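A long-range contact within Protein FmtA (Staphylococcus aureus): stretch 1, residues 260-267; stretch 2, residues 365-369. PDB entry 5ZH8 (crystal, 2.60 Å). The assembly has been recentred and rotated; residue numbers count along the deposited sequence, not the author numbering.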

ATOM      1  N   LEU A 260      -1.294 -12.401  18.482  1.00 59.31           N
ATOM      2  CA  LEU A 260      -1.704 -11.275  17.641  1.00 57.67           C
ATOM      3  C   LEU A 260      -0.538 -10.798  16.779  1.00 57.48           C
ATOM      4  O   LEU A 260       0.474 -10.343  17.299  1.00 60.08           O
ATOM      5  CB  LEU A 260      -2.267 -10.129  18.497  1.00 58.70           C
ATOM      6  CG  LEU A 260      -3.788 -10.072  18.775  1.00 57.74           C
ATOM      7  CD1 LEU A 260      -4.468 -11.423  18.984  1.00 57.17           C
ATOM      8  CD2 LEU A 260      -4.056  -9.146  19.951  1.00 59.67           C
ATOM      9  N   ALA A 261      -0.703 -10.893  15.465  1.00 55.17           N
ATOM     10  CA  ALA A 261       0.349 -10.549  14.518  1.00 54.80           C
ATOM     11  C   ALA A 261       0.612  -9.054  14.450  1.00 55.34           C
ATOM     12  O   ALA A 261      -0.281  -8.240  14.648  1.00 54.84           O
ATOM     13  CB  ALA A 261      -0.005 -11.073  13.129  1.00 52.68           C
ATOM     14  N   LYS A 262       1.857  -8.713  14.150  1.00 56.61           N
ATOM     15  CA  LYS A 262       2.265  -7.339  13.924  1.00 57.54           C
ATOM     16  C   LYS A 262       2.333  -7.117  12.419  1.00 56.08           C
ATOM     17  O   LYS A 262       2.820  -7.974  11.683  1.00 55.04           O
ATOM     18  CB  LYS A 262       3.633  -7.079  14.563  1.00 60.13           C
ATOM     19  CG  LYS A 262       3.681  -7.400  16.049  1.00 62.08           C
ATOM     20  CD  LYS A 262       5.085  -7.279  16.635  1.00 64.74           C
ATOM     21  CE  LYS A 262       5.473  -5.839  16.925  1.00 66.68           C
ATOM     22  NZ  LYS A 262       6.855  -5.739  17.488  1.00 69.76           N
ATOM     23  N   GLY A 263       1.837  -5.970  11.971  1.00 56.25           N
ATOM     24  CA  GLY A 263       1.846  -5.614  10.556  1.00 55.59           C
ATOM     25  C   GLY A 263       3.030  -4.730  10.241  1.00 57.87           C
ATOM     26  O   GLY A 263       3.494  -3.974  11.097  1.00 59.86           O
ATOM     27  N   TYR A 264       3.519  -4.817   9.007  1.00 57.96           N
ATOM     28  CA  TYR A 264       4.732  -4.102   8.616  1.00 60.18           C
ATOM     29  C   TYR A 264       4.612  -3.441   7.247  1.00 61.09           C
ATOM     30  O   TYR A 264       3.888  -3.911   6.368  1.00 58.79           O
ATOM     31  CB  TYR A 264       5.922  -5.059   8.623  1.00 59.99           C
ATOM     32  CG  TYR A 264       6.241  -5.615   9.986  1.00 60.56           C
ATOM     33  CD1 TYR A 264       7.105  -4.944  10.841  1.00 62.93           C
ATOM     34  CD2 TYR A 264       5.679  -6.807  10.425  1.00 58.99           C
ATOM     35  CE1 TYR A 264       7.406  -5.446  12.094  1.00 64.03           C
ATOM     36  CE2 TYR A 264       5.968  -7.313  11.682  1.00 60.14           C
ATOM     37  CZ  TYR A 264       6.839  -6.630  12.512  1.00 62.68           C
ATOM     38  OH  TYR A 264       7.136  -7.128  13.761  1.00 63.99           O
ATOM     39  N   ALA A 265       5.335  -2.342   7.087  1.00 65.01           N
ATOM     40  CA  ALA A 265       5.466  -1.685   5.801  1.00 67.19           C
ATOM     41  C   ALA A 265       6.856  -1.064   5.684  1.00 71.66           C
ATOM     42  O   ALA A 265       7.409  -0.623   6.686  1.00 73.83           O
ATOM     43  CB  ALA A 265       4.386  -0.631   5.653  1.00 67.12           C
ATOM     44  N   TYR A 266       7.428  -1.095   4.479  1.00 74.33           N
ATOM     45  CA  TYR A 266       8.619  -0.309   4.154  1.00 79.03           C
ATOM     46  C   TYR A 266       8.138   0.980   3.493  1.00 82.04           C
ATOM     47  O   TYR A 266       7.631   0.945   2.369  1.00 81.95           O
ATOM     48  CB  TYR A 266       9.534  -0.986   3.126  1.00 79.35           C
ATOM     49  CG  TYR A 266       9.915  -2.418   3.371  1.00 78.35           C
ATOM     50  CD1 TYR A 266       9.117  -3.453   2.900  1.00 75.92           C
ATOM     51  CD2 TYR A 266      11.094  -2.740   4.034  1.00 80.17           C
ATOM     52  CE1 TYR A 266       9.474  -4.779   3.098  1.00 75.27           C
ATOM     53  CE2 TYR A 266      11.464  -4.062   4.236  1.00 79.43           C
ATOM     54  CZ  TYR A 266      10.651  -5.078   3.766  1.00 77.13           C
ATOM     55  OH  TYR A 266      11.005  -6.395   3.974  1.00 77.04           O
ATOM     56  N   ASN A 267       8.296   2.112   4.162  1.00 86.49           N
ATOM     57  CA  ASN A 267       8.108   3.416   3.513  1.00 89.73           C
ATOM     58  C   ASN A 267       9.495   4.008   3.325  1.00 93.02           C
ATOM     59  O   ASN A 267       9.912   4.350   2.217  1.00 94.27           O
ATOM     60  CB  ASN A 267       7.191   4.333   4.343  1.00 91.46           C
ATOM     61  CG  ASN A 267       7.692   5.784   4.396  1.00 96.10           C
ATOM     62  OD1 ASN A 267       8.894   6.040   4.534  1.00 99.19           O
ATOM     63  ND2 ASN A 267       6.761   6.737   4.306  1.00 97.36           N
TER
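Stretch 2 365-369: LNVKG

Residues 365-369 lie alongside residues 260-267 of the same chain, at least 101 positions apart in sequence wherever the two touch. Both backbones are largely extended, and they run in the same direction: the nearest CA atoms pair in ascending order, Gly-263 CA with Asn-366 CA at 4.6 Å, Tyr-264 CA with Val-367 CA at 4.6 Å, and Ala-265 CA with Lys-368 CA at 5.4 Å. Tyr-264 and Ala-265 belong to a strand. Opposite them, Val-367 and Lys-368 have no regular secondary structure, and Asn-366, with phi/psi of -106/3, departs from the extended conformation just before the bridged residue, Val-367. The result is a single parallel beta bridge, between Tyr-264 and Val-367. Its two hydrogen bonds both use the backbone of Tyr-264, which reaches the residues before and after Val-367, as expected for parallel pairing. Tyr-264 N donates to Asn-366 O at 2.9 Å, but the angle at the hydrogen is only 126° and the bond is weak; Lys-368 N donates to Tyr-264 O at 2.8 Å and 171°, nearly straight. Asn-366 O also receives a CA-H...O contact from Gly-263 CA at 3.2 Å, so this one carbonyl meets two successive residues of the first stretch.

The side chain of Asn-366, with chi1 in the p well, adds a hydrogen bond two residues before Tyr-264. Its ND2 donates to Lys-262 O at 3.1 Å and 159°, an amide-to-carbonyl bond that ties this side chain directly to the neighbouring backbone. Nearby, Asn-366 CB lies 4.4 Å from Ala-261 CB, whose CA-to-CB bond points toward stretch 2. The Tyr-264 ring has Asn-366 O at its edge, near the ring plane, while Tyr-264 CE2 comes within 4.4 Å of Asn-366 ND2.

Val-367, with chi1 t, lies against two tyrosines: CG1 and CG2 are each 4.4 Å from Tyr-264 CB, and CG1 is also 4.2 Å from Tyr-266 CE1. The CA-to-CB bond of Tyr-266 (chi1 m) points sideways, but the end of the side chain comes nearer to stretch 2, and there CE1 makes its apolar contact with Val-367 CG1. On Lys-368 the CA-to-CB bond points toward stretch 1, and its CB lies 4.3 Å from Ala-265 CB; the end of the side chain leads away, as does the end of Lys-262. Together the two stretches bury 318 Å², both sides summed, with Leu-260, Asn-267, Leu-365 and Gly-369 taking no part.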

ATOM      1  N   LEU A 365      -1.659 -11.787   5.285  1.00 46.36           N
ATOM      2  CA  LEU A 365      -0.349 -11.222   5.037  1.00 47.44           C
ATOM      3  C   LEU A 365      -0.065 -10.106   6.042  1.00 48.30           C
ATOM      4  O   LEU A 365      -0.807  -9.135   6.099  1.00 47.76           O
ATOM      5  CB  LEU A 365      -0.333 -10.673   3.612  1.00 47.32           C
ATOM      6  CG  LEU A 365       0.980 -10.138   3.067  1.00 48.69           C
ATOM      7  CD1 LEU A 365       1.992 -11.262   2.873  1.00 49.41           C
ATOM      8  CD2 LEU A 365       0.700  -9.412   1.760  1.00 48.64           C
ATOM      9  N   ASN A 366       1.005 -10.248   6.828  1.00 49.70           N
ATOM     10  CA  ASN A 366       1.371  -9.239   7.842  1.00 50.84           C
ATOM     11  C   ASN A 366       2.587  -8.370   7.475  1.00 52.43           C
ATOM     12  O   ASN A 366       3.008  -7.530   8.264  1.00 53.98           O
ATOM     13  CB  ASN A 366       1.541  -9.875   9.227  1.00 51.52           C
ATOM     14  CG  ASN A 366       2.686 -10.862   9.297  1.00 52.32           C
ATOM     15  OD1 ASN A 366       2.765 -11.786   8.500  1.00 51.50           O
ATOM     16  ND2 ASN A 366       3.564 -10.685  10.276  1.00 54.26           N
ATOM     17  N   VAL A 367       3.148  -8.567   6.285  1.00 52.55           N
ATOM     18  CA  VAL A 367       4.036  -7.572   5.676  1.00 53.91           C
ATOM     19  C   VAL A 367       3.296  -7.039   4.451  1.00 53.33           C
ATOM     20  O   VAL A 367       2.975  -7.790   3.535  1.00 52.15           O
ATOM     21  CB  VAL A 367       5.398  -8.154   5.264  1.00 54.65           C
ATOM     22  CG1 VAL A 367       6.290  -7.058   4.707  1.00 56.19           C
ATOM     23  CG2 VAL A 367       6.067  -8.839   6.446  1.00 55.66           C
ATOM     24  N   LYS A 368       3.013  -5.743   4.449  1.00 54.59           N
ATOM     25  CA  LYS A 368       2.147  -5.156   3.436  1.00 54.20           C
ATOM     26  C   LYS A 368       2.679  -5.415   2.035  1.00 53.99           C
ATOM     27  O   LYS A 368       3.881  -5.301   1.777  1.00 55.06           O
ATOM     28  CB  LYS A 368       1.997  -3.656   3.656  1.00 56.29           C
ATOM     29  CG  LYS A 368       0.896  -3.017   2.833  1.00 56.16           C
ATOM     30  CD  LYS A 368       0.747  -1.547   3.218  1.00 58.39           C
ATOM     31  CE  LYS A 368      -0.448  -0.898   2.539  1.00 58.38           C
ATOM     32  NZ  LYS A 368      -0.413  -1.061   1.054  1.00 58.37           N
ATOM     33  N   GLY A 369       1.766  -5.762   1.138  1.00 52.42           N
ATOM     34  CA  GLY A 369       2.114  -6.058  -0.239  1.00 52.40           C
ATOM     35  C   GLY A 369       0.888  -6.503  -0.994  1.00 50.83           C
ATOM     36  O   GLY A 369      -0.222  -6.378  -0.504  1.00 49.94           O
TER